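Local coordinates for regulatory protein SdiA (Escherichia coli, PDB 4LFU) that activates transcription, including that of the ftsQAZ cell-division genes, as a LuxR-type quorum-sensing receptor that binds acyl-homoserine lactone autoinducers, at residues L77-V82 and A103-E108. Residues are numbered along the deposited sequence; the frame is centred on the assembly and turned at random.
Sequences LAIDPV and AQPLWE
The carboxylate of D80, against which the CD1 methyl of L106 is laid, is gripped at both oxygens. Its OD2 accepts the backbone N of V82 at 3.1 Å, closing an Asx turn; the bond is fairly straight (157°), with the N-H coming from above the carboxylate plane. OD1 is hydrogen-bonded to the hydroxyl of Y71 and to an oxygen of a bound tetraethylene glycol, probably carried over from crystallisation. With the group held in this way, L106 CD1 sits 3.6 Å from D80 OD2 and almost as near to D80 CG, an apolar methyl beside a carboxylate that is hydrogen-bonded at both oxygens. The same methyl reaches the ring of P81, 4.0 Å from P81 CD, and so spans two consecutive residues of the loop.

A103, the N-cap residue of helix 104-112, fits in beside it. Its CB lies 3.9 Å from P81 CD and 3.3 Å from the carbonyl oxygen of I79, a close approach of methyl to oxygen. I79 closes the other end of the contact. Its CG1 stands between the backbone N and the carbonyl carbon (chi1 67°), and from there the extended chain carries CD1 over the first turn of the helix, where it meets P105 CD at 4.2 Å and L106 CB at a similar distance. P81 also touches L99 and F100 of the loop leading into the helix.

Within the autoinducer-binding domain, the contact thus joins the loop after helix 65-73 to the start of helix 104-112. The two segments meet by van der Waals contact, apolar groups against one another and methyls against the oxygens of I79 and D80, without a hydrogen bond between them; the bonds of D80 go to V82, Y71 and the glycol instead.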
loop_
_atom_site.group_PDB
_atom_site.type_symbol
_atom_site.label_atom_id
_atom_site.label_comp_id
_atom_site.label_asym_id
_atom_site.label_seq_id
_atom_site.Cartn_x
_atom_site.Cartn_y
_atom_site.Cartn_z
ATOM N N LEU A 77 11.176 -13.879 -15.839
ATOM C CA LEU A 77 10.617 -12.810 -14.983
ATOM C C LEU A 77 9.682 -11.905 -15.790
ATOM O O LEU A 77 8.613 -11.511 -15.303
ATOM C CB LEU A 77 11.737 -12.007 -14.281
ATOM C CG LEU A 77 11.350 -10.769 -13.449
ATOM C CD1 LEU A 77 10.478 -11.148 -12.238
ATOM C CD2 LEU A 77 12.607 -9.973 -13.006
ATOM N N ALA A 78 10.086 -11.630 -17.034
ATOM C CA ALA A 78 9.283 -10.861 -18.011
ATOM C C ALA A 78 7.884 -11.426 -18.307
ATOM O O ALA A 78 6.956 -10.658 -18.590
ATOM C CB ALA A 78 10.054 -10.685 -19.338
ATOM N N ILE A 79 7.741 -12.752 -18.266
ATOM C CA ILE A 79 6.452 -13.407 -18.567
ATOM C C ILE A 79 5.736 -14.007 -17.342
ATOM O O ILE A 79 4.620 -14.506 -17.460
ATOM C CB ILE A 79 6.631 -14.506 -19.662
ATOM C CG1 ILE A 79 7.494 -15.684 -19.144
ATOM C CG2 ILE A 79 7.199 -13.874 -20.923
ATOM C CD1 ILE A 79 7.849 -16.757 -20.206
ATOM N N ASP A 80 6.380 -13.973 -16.174
ATOM C CA ASP A 80 5.877 -14.693 -14.997
ATOM C C ASP A 80 4.585 -14.084 -14.441
ATOM O O ASP A 80 4.614 -13.020 -13.827
ATOM C CB ASP A 80 6.943 -14.802 -13.920
ATOM C CG ASP A 80 6.548 -15.730 -12.792
ATOM O OD1 ASP A 80 7.380 -15.967 -11.891
ATOM O OD2 ASP A 80 5.411 -16.229 -12.787
ATOM N N PRO A 81 3.450 -14.797 -14.622
ATOM C CA PRO A 81 2.126 -14.240 -14.309
ATOM C C PRO A 81 1.828 -14.224 -12.812
ATOM O O PRO A 81 0.912 -13.534 -12.353
ATOM C CB PRO A 81 1.173 -15.191 -15.035
ATOM C CG PRO A 81 1.937 -16.492 -15.153
ATOM C CD PRO A 81 3.379 -16.194 -15.104
ATOM N N VAL A 82 2.621 -14.976 -12.068
ATOM C CA VAL A 82 2.470 -15.146 -10.630
ATOM C C VAL A 82 2.937 -13.875 -9.874
ATOM O O VAL A 82 2.659 -13.710 -8.680
ATOM C CB VAL A 82 3.206 -16.476 -10.238
ATOM C CG1 VAL A 82 3.806 -16.458 -8.869
ATOM C CG2 VAL A 82 2.282 -17.683 -10.487
ATOM N N ALA A 103 2.601 -17.462 -20.857
ATOM C CA ALA A 103 3.895 -17.789 -20.234
ATOM C C ALA A 103 4.246 -19.263 -20.433
ATOM O O ALA A 103 4.795 -19.918 -19.545
ATOM C CB ALA A 103 3.865 -17.440 -18.752
ATOM N N GLN A 104 3.921 -19.777 -21.609
ATOM C CA GLN A 104 4.074 -21.209 -21.932
ATOM C C GLN A 104 5.497 -21.785 -21.770
ATOM O O GLN A 104 5.627 -22.904 -21.265
ATOM C CB GLN A 104 3.491 -21.510 -23.318
ATOM C CG GLN A 104 1.992 -21.177 -23.395
ATOM C CD GLN A 104 1.409 -21.300 -24.793
ATOM O OE1 GLN A 104 1.739 -22.216 -25.546
ATOM N NE2 GLN A 104 0.523 -20.379 -25.137
ATOM N N PRO A 105 6.565 -21.025 -22.149
ATOM C CA PRO A 105 7.911 -21.523 -21.832
ATOM C C PRO A 105 8.136 -21.782 -20.347
ATOM O O PRO A 105 8.801 -22.748 -19.998
ATOM C CB PRO A 105 8.831 -20.390 -22.326
ATOM C CG PRO A 105 8.066 -19.749 -23.414
ATOM C CD PRO A 105 6.650 -19.741 -22.886
ATOM N N LEU A 106 7.562 -20.943 -19.484
ATOM C CA LEU A 106 7.715 -21.086 -18.026
ATOM C C LEU A 106 6.972 -22.322 -17.511
ATOM O O LEU A 106 7.503 -23.095 -16.711
ATOM C CB LEU A 106 7.185 -19.826 -17.302
ATOM C CG LEU A 106 7.677 -19.388 -15.911
ATOM C CD1 LEU A 106 6.581 -18.582 -15.189
ATOM C CD2 LEU A 106 8.197 -20.514 -15.024
ATOM N N TRP A 107 5.732 -22.466 -17.955
ATOM C CA TRP A 107 4.851 -23.578 -17.588
ATOM C C TRP A 107 5.463 -24.912 -18.041
ATOM O O TRP A 107 5.459 -25.875 -17.281
ATOM C CB TRP A 107 3.464 -23.316 -18.202
ATOM C CG TRP A 107 2.351 -24.375 -18.025
ATOM C CD1 TRP A 107 1.439 -24.458 -16.994
ATOM C CD2 TRP A 107 2.013 -25.436 -18.940
ATOM N NE1 TRP A 107 0.575 -25.508 -17.203
ATOM C CE2 TRP A 107 0.907 -26.136 -18.380
ATOM C CE3 TRP A 107 2.542 -25.870 -20.168
ATOM C CZ2 TRP A 107 0.309 -27.247 -19.018
ATOM C CZ3 TRP A 107 1.959 -26.988 -20.795
ATOM C CH2 TRP A 107 0.852 -27.658 -20.212
ATOM N N GLU A 108 6.021 -24.944 -19.260
ATOM C CA GLU A 108 6.663 -26.160 -19.808
ATOM C C GLU A 108 7.930 -26.535 -19.079
ATOM O O GLU A 108 8.098 -27.684 -18.703
ATOM C CB GLU A 108 6.959 -26.024 -21.316
ATOM C CG GLU A 108 5.693 -26.022 -22.181
ATOM C CD GLU A 108 5.966 -25.935 -23.669
ATOM O OE1 GLU A 108 7.117 -26.241 -24.115
ATOM O OE2 GLU A 108 5.008 -25.567 -24.399
#